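Local atomic coordinates of phosphoglycolate phosphatase (Thermoplasma acidophilum, PDB entry 1L6R), a protein that hydrolyses 2-phosphoglycolate to glycolate and phosphate as a magnesium-dependent HAD-superfamily enzyme and, less efficiently, splits inorganic pyrophosphate. Residues S45-P50 with S141-H146; E94-S97 with S101-S104; L7-V12 with F156-L161; E29-A34 with Q219-F224. The protein carries 1 engineered substitution. One frame throughout, in Å; residues are numbered along the deposited sequence.

Contact 1: residues S45-P50 with S141-H146; sequences SGNVIP and SGYSWH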
# COMPACT_ATOMS: atom_id res chain seq x y z
N SER A 45 -13.65 -5.99 7.44
CA SER A 45 -14.76 -5.04 7.50
C SER A 45 -14.38 -3.73 8.16
O SER A 45 -13.40 -3.66 8.90
CB SER A 45 -15.92 -5.66 8.29
OG SER A 45 -17.00 -4.76 8.45
N GLY A 46 -15.16 -2.69 7.86
CA GLY A 46 -14.96 -1.41 8.51
C GLY A 46 -15.78 -1.35 9.79
O GLY A 46 -15.65 -0.41 10.58
N ASN A 47 -16.62 -2.36 10.03
CA ASN A 47 -17.44 -2.36 11.24
C ASN A 47 -16.61 -2.76 12.47
O ASN A 47 -15.43 -3.15 12.37
CB ASN A 47 -18.65 -3.28 11.09
CG ASN A 47 -19.93 -2.69 11.72
OD1 ASN A 47 -19.91 -2.19 12.85
ND2 ASN A 47 -21.04 -2.78 10.99
N VAL A 48 -17.24 -2.67 13.63
CA VAL A 48 -16.56 -2.94 14.90
C VAL A 48 -16.30 -4.42 15.13
O VAL A 48 -17.00 -5.29 14.59
CB VAL A 48 -17.36 -2.34 16.07
CG1 VAL A 48 -17.45 -0.84 15.89
CG2 VAL A 48 -18.75 -2.94 16.13
N ILE A 49 -15.29 -4.72 15.95
CA ILE A 49 -14.94 -6.11 16.15
C ILE A 49 -16.04 -7.03 16.70
O ILE A 49 -16.09 -8.19 16.30
CB ILE A 49 -13.59 -6.24 16.91
CG1 ILE A 49 -12.98 -7.62 16.63
CG2 ILE A 49 -13.76 -5.98 18.39
CD1 ILE A 49 -12.51 -7.82 15.19
N PRO A 50 -16.93 -6.57 17.62
CA PRO A 50 -17.95 -7.53 18.06
C PRO A 50 -18.91 -7.88 16.91
O PRO A 50 -19.49 -8.96 16.88
CB PRO A 50 -18.65 -6.82 19.22
CG PRO A 50 -18.37 -5.36 18.98
CD PRO A 50 -16.97 -5.34 18.43
N SER A 141 -17.12 3.28 3.85
CA SER A 141 -17.24 1.84 3.67
C SER A 141 -18.38 1.32 4.52
O SER A 141 -18.49 1.66 5.70
CB SER A 141 -15.96 1.11 4.06
OG SER A 141 -16.08 -0.26 3.69
N GLY A 142 -19.25 0.52 3.92
CA GLY A 142 -20.33 -0.06 4.68
C GLY A 142 -21.39 0.92 5.13
O GLY A 142 -22.14 1.46 4.32
N TYR A 143 -21.43 1.17 6.44
CA TYR A 143 -22.42 2.05 7.05
C TYR A 143 -21.99 3.48 7.30
O TYR A 143 -22.84 4.31 7.62
CB TYR A 143 -22.85 1.49 8.40
CG TYR A 143 -23.77 0.31 8.29
CD1 TYR A 143 -23.26 -0.96 8.04
CD2 TYR A 143 -25.15 0.48 8.31
CE1 TYR A 143 -24.11 -2.04 7.82
CE2 TYR A 143 -26.01 -0.59 8.09
CZ TYR A 143 -25.48 -1.84 7.84
OH TYR A 143 -26.34 -2.89 7.60
N SER A 144 -20.71 3.78 7.15
CA SER A 144 -20.27 5.12 7.51
C SER A 144 -18.94 5.49 6.92
O SER A 144 -18.31 4.70 6.21
CB SER A 144 -20.11 5.18 9.04
OG SER A 144 -18.95 4.44 9.45
N TRP A 145 -18.52 6.71 7.25
CA TRP A 145 -17.19 7.16 6.90
C TRP A 145 -16.30 6.61 8.01
O TRP A 145 -16.78 6.23 9.10
CB TRP A 145 -17.08 8.68 6.91
CG TRP A 145 -17.73 9.32 5.75
CD1 TRP A 145 -19.06 9.60 5.60
CD2 TRP A 145 -17.09 9.76 4.55
NE1 TRP A 145 -19.28 10.19 4.38
CE2 TRP A 145 -18.09 10.30 3.71
CE3 TRP A 145 -15.76 9.75 4.10
CZ2 TRP A 145 -17.81 10.83 2.45
CZ3 TRP A 145 -15.48 10.28 2.83
CH2 TRP A 145 -16.51 10.81 2.02
N HIS A 146 -15.00 6.59 7.73
CA HIS A 146 -14.01 6.08 8.66
C HIS A 146 -12.84 7.02 8.69
O HIS A 146 -12.35 7.43 7.64
CB HIS A 146 -13.53 4.71 8.19
CG HIS A 146 -14.61 3.68 8.22
ND1 HIS A 146 -15.49 3.47 7.17
CD2 HIS A 146 -15.00 2.86 9.22
CE1 HIS A 146 -16.38 2.57 7.54
NE2 HIS A 146 -16.11 2.18 8.77
O HOH W 1 -17.43 -1.57 6.27
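Gly46 meets His146 where the catalytic core of this HAD hydrolase faces its cap. The imidazole NE2 donates to Gly46 O at 3.2 Å, but the N-H points well off line (126°), which makes the bond weak; Arg111 NH2 also bonds to this carbonyl. The ring can come so near because Gly46 has no side chain: a beta carbon would point at the imidazole and clash with NE2. With CG anti to the carbonyl carbon (chi1 -64°), His146 carries its ring toward the core loop. A water reinforces the link, accepting from Gly46 N at 3.0 Å and lying 3.2 Å from Ser141 OG.

Farther out, Asn47 ND2 lies 4.1 Å from Tyr143 CD1, with amide and ring planes turned 55° apart. Asn47 OD1 takes the Val48 N-H on a lone pair at 2.8 Å, holding the amide just before helix 49-60; the Asn47 side chain is about 4 Å from a bound calcium ion. Replacing Asn47 by alanine would probably cost Val48 N this acceptor and leave Tyr143 to Arg21, its cation-pi partner. Ser45 OG accepts from Asn47 N at 2.9 Å in an ST turn and also bonds to Asp13, which shares a magnesium site with Gly46.

The core loop leads from strand 40-44 of the main sheet into helix 49-60. Facing it, the type II' turn from Ser141 to Ser144 joins strands 136-141 and 144-149 of the three-stranded cap sheet, against which helix 124-132 rests through Trp145.

Contact 2: residues E94-S97 with S101-S104; sequences EEMS and SMRS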
# COMPACT_ATOMS: atom_id res chain seq x y z
N GLU A 94 -13.90 14.98 17.91
CA GLU A 94 -14.41 15.85 18.96
C GLU A 94 -14.23 17.32 18.58
O GLU A 94 -15.15 18.12 18.72
CB GLU A 94 -13.69 15.56 20.28
CG GLU A 94 -14.16 16.39 21.46
CD GLU A 94 -13.38 16.09 22.74
OE1 GLU A 94 -13.64 16.76 23.76
OE2 GLU A 94 -12.51 15.20 22.71
N GLU A 95 -13.04 17.66 18.07
CA GLU A 95 -12.75 19.03 17.67
C GLU A 95 -13.49 19.45 16.41
O GLU A 95 -14.12 20.51 16.36
CB GLU A 95 -11.24 19.20 17.44
CG GLU A 95 -10.37 18.76 18.61
CD GLU A 95 -8.88 18.91 18.31
OE1 GLU A 95 -8.41 18.31 17.32
OE2 GLU A 95 -8.19 19.62 19.07
N MET A 96 -13.43 18.61 15.39
CA MET A 96 -14.06 18.90 14.11
C MET A 96 -15.59 19.01 14.19
O MET A 96 -16.20 19.79 13.44
CB MET A 96 -13.66 17.83 13.10
CG MET A 96 -13.71 18.27 11.65
SD MET A 96 -12.66 19.70 11.30
CE MET A 96 -11.08 19.11 11.77
N SER A 97 -16.20 18.26 15.08
CA SER A 97 -17.65 18.30 15.21
C SER A 97 -18.13 19.65 15.74
O SER A 97 -19.32 19.97 15.66
CB SER A 97 -18.13 17.18 16.14
OG SER A 97 -17.70 17.40 17.47
N SER A 101 -20.15 19.52 10.12
CA SER A 101 -21.23 18.57 10.30
C SER A 101 -20.72 17.18 10.68
O SER A 101 -21.51 16.26 10.85
CB SER A 101 -22.04 18.47 9.01
OG SER A 101 -21.22 17.96 7.97
N MET A 102 -19.40 17.04 10.81
CA MET A 102 -18.81 15.74 11.17
C MET A 102 -19.39 15.32 12.51
O MET A 102 -19.38 16.09 13.47
CB MET A 102 -17.30 15.86 11.26
CG MET A 102 -16.58 14.53 11.27
SD MET A 102 -14.82 14.74 11.60
CE MET A 102 -14.23 13.06 11.26
N ARG A 103 -19.87 14.08 12.59
CA ARG A 103 -20.49 13.62 13.82
C ARG A 103 -20.27 12.15 14.11
O ARG A 103 -20.08 11.34 13.19
CB ARG A 103 -21.99 13.92 13.78
CG ARG A 103 -22.66 13.50 12.48
CD ARG A 103 -24.08 14.06 12.39
NE ARG A 103 -24.80 13.59 11.21
CZ ARG A 103 -24.59 14.03 9.97
NH1 ARG A 103 -23.67 14.96 9.73
NH2 ARG A 103 -25.30 13.53 8.96
N SER A 104 -20.31 11.82 15.39
CA SER A 104 -20.12 10.45 15.86
C SER A 104 -21.29 9.56 15.47
O SER A 104 -22.39 10.03 15.15
CB SER A 104 -19.97 10.46 17.39
OG SER A 104 -19.61 9.18 17.87
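Ser97 and Met102 bring their CA atoms within 4.9 Å as the chain doubles back after helix 87-96. Along this approach the Met102 carbonyl faces the Ser97 backbone: Ser97 CA lies 3.3 Å from Met102 O in a CA-H...O contact, bent to 125° at the hydrogen, and Ser97 CB presses against the same oxygen at 3.1 Å. Ser97 OG turns back to its own helix, donating to Glu94 O at 2.9 Å from well above the carbonyl plane. Its chi1 of 67°, between the backbone N and the carbonyl carbon, makes that return possible.

The methionines supply the apolar half. Met102 SD reaches Met96 CB at 3.6 Å and lies 3.7 Å from Met96 CG, the two chains crossing at a slant. Met102 runs extended beyond CG, across to Phe92 and Leu93 of helix 87-96, whereas Met96 bends at chi2 and chi3 toward Tyr126, Val127 and Glu130 of helix 124-132. Thr100 OG1 ties the intervening turn to Met96 O and Met102 N.

The chemistry thus implies a compact reversal held across its two arms by sulfur-to-methylene packing and one weak C-H...O contact, while the hydrogen bonds run within each arm, through Thr100, or out to neighbours such as Asp120 and Asp123.

Contact 3: residues L7-V12 with F156-L161; sequences LAAIDV and FAVNKL. With CA (calcium ion), chain C.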
# COMPACT_ATOMS: atom_id res chain seq x y z
N LEU A 7 -5.77 -19.33 1.25
CA LEU A 7 -6.53 -18.40 2.08
C LEU A 7 -7.18 -17.33 1.23
O LEU A 7 -6.59 -16.85 0.25
CB LEU A 7 -5.59 -17.76 3.10
CG LEU A 7 -6.20 -16.79 4.12
CD1 LEU A 7 -5.39 -16.83 5.41
CD2 LEU A 7 -6.25 -15.37 3.56
N ALA A 8 -8.42 -16.99 1.58
CA ALA A 8 -9.16 -15.93 0.89
C ALA A 8 -9.55 -14.86 1.90
O ALA A 8 -10.12 -15.16 2.96
CB ALA A 8 -10.40 -16.49 0.21
N ALA A 9 -9.23 -13.61 1.58
CA ALA A 9 -9.57 -12.48 2.44
C ALA A 9 -10.67 -11.73 1.69
O ALA A 9 -10.48 -11.28 0.56
CB ALA A 9 -8.35 -11.58 2.64
N ILE A 10 -11.82 -11.61 2.34
CA ILE A 10 -12.99 -11.01 1.72
C ILE A 10 -13.56 -9.77 2.40
O ILE A 10 -13.72 -9.74 3.62
CB ILE A 10 -14.13 -12.07 1.66
CG1 ILE A 10 -13.60 -13.38 1.07
CG2 ILE A 10 -15.31 -11.54 0.86
CD1 ILE A 10 -14.61 -14.51 1.10
N ASP A 11 -13.87 -8.77 1.57
CA ASP A 11 -14.47 -7.50 2.00
C ASP A 11 -15.94 -7.82 2.30
O ASP A 11 -16.73 -8.12 1.40
CB ASP A 11 -14.34 -6.51 0.85
CG ASP A 11 -15.17 -5.27 1.03
OD1 ASP A 11 -15.67 -4.99 2.14
OD2 ASP A 11 -15.30 -4.57 0.01
N VAL A 12 -16.31 -7.76 3.58
CA VAL A 12 -17.67 -8.09 4.00
C VAL A 12 -18.76 -7.23 3.37
O VAL A 12 -19.66 -7.74 2.70
CB VAL A 12 -17.81 -7.98 5.54
CG1 VAL A 12 -19.27 -8.14 5.97
CG2 VAL A 12 -16.95 -9.04 6.22
N PHE A 156 -2.58 -3.82 5.27
CA PHE A 156 -2.00 -4.15 6.56
C PHE A 156 -2.57 -5.50 7.03
O PHE A 156 -1.83 -6.38 7.47
CB PHE A 156 -2.35 -3.06 7.58
CG PHE A 156 -1.93 -3.38 8.99
CD1 PHE A 156 -0.66 -3.03 9.45
CD2 PHE A 156 -2.79 -4.04 9.85
CE1 PHE A 156 -0.26 -3.35 10.75
CE2 PHE A 156 -2.41 -4.36 11.16
CZ PHE A 156 -1.14 -4.01 11.61
N ALA A 157 -3.89 -5.67 6.90
CA ALA A 157 -4.53 -6.91 7.33
C ALA A 157 -4.08 -8.14 6.53
O ALA A 157 -3.80 -9.20 7.11
CB ALA A 157 -6.05 -6.77 7.27
N VAL A 158 -4.02 -8.00 5.21
CA VAL A 158 -3.62 -9.13 4.37
C VAL A 158 -2.16 -9.51 4.64
O VAL A 158 -1.82 -10.69 4.69
CB VAL A 158 -3.85 -8.81 2.87
CG1 VAL A 158 -3.24 -9.89 1.99
CG2 VAL A 158 -5.35 -8.73 2.59
N ASN A 159 -1.30 -8.51 4.82
CA ASN A 159 0.09 -8.83 5.13
C ASN A 159 0.16 -9.55 6.47
O ASN A 159 0.98 -10.45 6.66
CB ASN A 159 0.95 -7.57 5.16
CG ASN A 159 1.39 -7.16 3.78
OD1 ASN A 159 1.83 -7.99 2.99
ND2 ASN A 159 1.30 -5.88 3.48
N LYS A 160 -0.70 -9.16 7.41
CA LYS A 160 -0.71 -9.80 8.73
C LYS A 160 -1.14 -11.27 8.59
O LYS A 160 -0.56 -12.14 9.22
CB LYS A 160 -1.65 -9.05 9.66
CG LYS A 160 -1.74 -9.64 11.05
CD LYS A 160 -2.19 -8.60 12.05
CE LYS A 160 -1.11 -7.53 12.23
NZ LYS A 160 0.15 -8.11 12.76
N LEU A 161 -2.14 -11.53 7.76
CA LEU A 161 -2.59 -12.91 7.54
C LEU A 161 -1.46 -13.73 6.89
O LEU A 161 -1.24 -14.89 7.25
CB LEU A 161 -3.83 -12.92 6.64
CG LEU A 161 -5.12 -12.41 7.29
CD1 LEU A 161 -6.16 -12.14 6.22
CD2 LEU A 161 -5.65 -13.44 8.29
CA CA C . -14.91 -2.33 -0.73
O HOH W 2 -14.94 -2.21 1.93
O HOH W 3 -16.90 -0.94 -0.15
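Ala9 CB rests against two side chains of helix 154-164, 4.1 Å from Val158 CG2 and 4.2 Å from Leu161 CD1. The second of these methyls also reaches Leu7 CD2, again at 4.2 Å, where the two leucine side chains cross at about a right angle. These three apolar touches join strand and helix segments whose axes run nearly antiparallel, at 160°, and approach to 10.1 Å; the small Ala9 faces the helix where the two backbones lie nearest. Val158 continues the apolar layer onto Val174, and Leu161 onto Phe66, in other strands of the same sheet. On the outer side of the helix, Phe156 and Asn159 pack on Pro188 and Tyr169 of the second subunit.

Metal coordination belongs to the C-terminal end of the strand. The nucleophile Asp11 has CG anti to its amide nitrogen (chi1 168°) and binds a calcium ion through a single oxygen, OD2, at 2.4 Å. Water 3 stands 2.5 Å from the calcium and water 2 stands 2.7 Å from it, while Asp177, Asn180 and Asp181 complete the site.

Polar bonds occupy the other carboxylate oxygen. As N-cap of helix 12-15, Asp11 accepts through OD1 from Gly14 N, and OD1 takes a weak bond from water 2, so both oxygens of the carboxylate are engaged and its rotation is restrained.

A buried parallel strand, flanked by helices and ending in a metal-bound aspartate at its carboxyl end, is the hallmark of the Rossmann-like HAD core.

Contact 4: residues E29-A34 with Q219-F224; sequences ESIRSA and QIFKHF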
# COMPACT_ATOMS: atom_id res chain seq x y z
N GLU A 29 -23.15 -20.08 2.04
CA GLU A 29 -22.98 -21.49 1.71
C GLU A 29 -21.72 -21.72 0.87
O GLU A 29 -21.07 -22.75 1.02
CB GLU A 29 -24.21 -22.05 0.99
CG GLU A 29 -25.50 -22.05 1.85
CD GLU A 29 -25.42 -22.91 3.13
OE1 GLU A 29 -24.43 -23.66 3.33
OE2 GLU A 29 -26.36 -22.83 3.95
N SER A 30 -21.37 -20.77 0.01
CA SER A 30 -20.15 -20.92 -0.80
C SER A 30 -18.94 -20.92 0.13
O SER A 30 -18.01 -21.71 -0.04
CB SER A 30 -20.03 -19.77 -1.81
OG SER A 30 -21.08 -19.80 -2.75
N ILE A 31 -18.95 -20.03 1.11
CA ILE A 31 -17.85 -19.97 2.06
C ILE A 31 -17.74 -21.28 2.84
O ILE A 31 -16.66 -21.84 2.96
CB ILE A 31 -18.03 -18.78 3.03
CG1 ILE A 31 -17.72 -17.47 2.29
CG2 ILE A 31 -17.13 -18.94 4.26
CD1 ILE A 31 -18.12 -16.23 3.06
N ARG A 32 -18.86 -21.77 3.36
CA ARG A 32 -18.82 -23.02 4.12
C ARG A 32 -18.36 -24.19 3.25
O ARG A 32 -17.61 -25.04 3.72
CB ARG A 32 -20.18 -23.32 4.74
CG ARG A 32 -20.56 -22.31 5.83
CD ARG A 32 -21.97 -22.56 6.33
NE ARG A 32 -22.34 -21.58 7.35
CZ ARG A 32 -23.58 -21.42 7.82
NH1 ARG A 32 -24.56 -22.19 7.36
NH2 ARG A 32 -23.83 -20.49 8.73
N SER A 33 -18.81 -24.23 2.00
CA SER A 33 -18.41 -25.30 1.09
C SER A 33 -16.90 -25.25 0.86
O SER A 33 -16.22 -26.27 0.98
CB SER A 33 -19.14 -25.18 -0.24
OG SER A 33 -20.52 -25.47 -0.11
N ALA A 34 -16.37 -24.07 0.55
CA ALA A 34 -14.94 -23.94 0.31
C ALA A 34 -14.12 -24.28 1.55
O ALA A 34 -13.07 -24.92 1.45
CB ALA A 34 -14.61 -22.53 -0.17
N GLN A 219 -19.05 -18.31 -7.79
CA GLN A 219 -18.40 -18.42 -9.10
C GLN A 219 -16.89 -18.25 -9.01
O GLN A 219 -16.14 -18.92 -9.71
CB GLN A 219 -18.97 -17.41 -10.09
CG GLN A 219 -18.45 -17.66 -11.51
CD GLN A 219 -18.86 -16.60 -12.50
OE1 GLN A 219 -18.74 -15.40 -12.23
NE2 GLN A 219 -19.32 -17.02 -13.67
N ILE A 220 -16.45 -17.34 -8.14
CA ILE A 220 -15.02 -17.11 -7.94
C ILE A 220 -14.36 -18.36 -7.38
O ILE A 220 -13.33 -18.80 -7.89
CB ILE A 220 -14.78 -15.91 -6.98
CG1 ILE A 220 -15.14 -14.60 -7.68
CG2 ILE A 220 -13.34 -15.89 -6.50
CD1 ILE A 220 -15.22 -13.42 -6.72
N PHE A 221 -14.96 -18.94 -6.34
CA PHE A 221 -14.39 -20.15 -5.74
C PHE A 221 -14.34 -21.29 -6.76
O PHE A 221 -13.34 -22.01 -6.83
CB PHE A 221 -15.21 -20.57 -4.51
CG PHE A 221 -14.99 -19.70 -3.29
CD1 PHE A 221 -13.94 -18.79 -3.22
CD2 PHE A 221 -15.83 -19.82 -2.18
CE1 PHE A 221 -13.72 -18.01 -2.07
CE2 PHE A 221 -15.62 -19.05 -1.02
CZ PHE A 221 -14.56 -18.15 -0.97
N LYS A 222 -15.40 -21.45 -7.55
CA LYS A 222 -15.43 -22.50 -8.56
C LYS A 222 -14.33 -22.27 -9.58
O LYS A 222 -13.63 -23.21 -9.97
CB LYS A 222 -16.77 -22.53 -9.28
CG LYS A 222 -17.92 -23.06 -8.44
CD LYS A 222 -19.22 -23.02 -9.21
CE LYS A 222 -20.37 -23.56 -8.38
NZ LYS A 222 -20.53 -22.80 -7.10
N HIS A 223 -14.17 -21.03 -10.01
CA HIS A 223 -13.13 -20.71 -10.98
C HIS A 223 -11.75 -21.14 -10.50
O HIS A 223 -10.95 -21.67 -11.29
CB HIS A 223 -13.13 -19.21 -11.27
CG HIS A 223 -12.07 -18.79 -12.24
ND1 HIS A 223 -10.86 -18.26 -11.85
CD2 HIS A 223 -12.03 -18.85 -13.60
CE1 HIS A 223 -10.12 -18.01 -12.91
NE2 HIS A 223 -10.81 -18.36 -13.99
N PHE A 224 -11.45 -20.91 -9.23
CA PHE A 224 -10.16 -21.27 -8.67
C PHE A 224 -10.13 -22.70 -8.09
O PHE A 224 -9.20 -23.06 -7.36
CB PHE A 224 -9.75 -20.25 -7.61
CG PHE A 224 -9.39 -18.90 -8.18
CD1 PHE A 224 -8.24 -18.74 -8.95
CD2 PHE A 224 -10.21 -17.80 -7.96
CE1 PHE A 224 -7.91 -17.50 -9.49
CE2 PHE A 224 -9.89 -16.55 -8.50
CZ PHE A 224 -8.74 -16.40 -9.27
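Phe221 sets the rim of its ring against helix 25-36, joining two neighbouring helices on one face of the Rossmann-like HAD core. The axes of the short segments 29-34 and 219-223 approach to 10.3 Å, with 26° between their N-to-C directions, so the helices run roughly side by side in the same direction.

The phenyl group is turned edge-on to much of its partner. With CG anti to the carbonyl carbon (chi1 -74°), the side chain points toward helix 25-36 and leads with the CD2-CE2 side. Ile31 CA lies near the ring plane at the edge, 3.9 Å from CE2, and Ile31 CG1 adds a side-chain touch to CE2 at 4.2 Å. Ala34 CB approaches obliquely, 3.6 Å from CD2; its small methyl lets the larger ring come close to the helix. Toward the sheet, Phe221 also packs on Ile175 of strand 172-175. With an alanine in place of Phe221, a gap is likely to open between the two helices, and Ala34 and Ile31 would lose their aromatic neighbour.

Ser30 contributes chiefly through its backbone, its hydroxyl being bonded to Lys26 O one turn earlier. Ser30 O receives the helical bond from Ala34 N at 2.9 Å and, near the plane of the phenyl ring at its edge, lies 3.6 Å from Phe221 CD2.

Overall arrangement
The four contacts illustrate how a HAD phosphatase inserts a cap into the sequence of its core. Contact 4 (29-34 with 219-224) and contact 3 (7-12 with 156-161) alternate along the chain, with centres about 17 Å apart; they meet where Ile10 CD1 touches Phe221 CZ at 4.2 Å, so strand 7-11 is packed by helices on both faces of the main sheet. Contact 1 is nested inside the loop closed by contact 3 and joins it through Ser45 and Val12, bringing cap and core together beside the metal sites. Contact 2, nested in turn within contact 1, lies in the cap, its centre about 42 Å from that of contact 4.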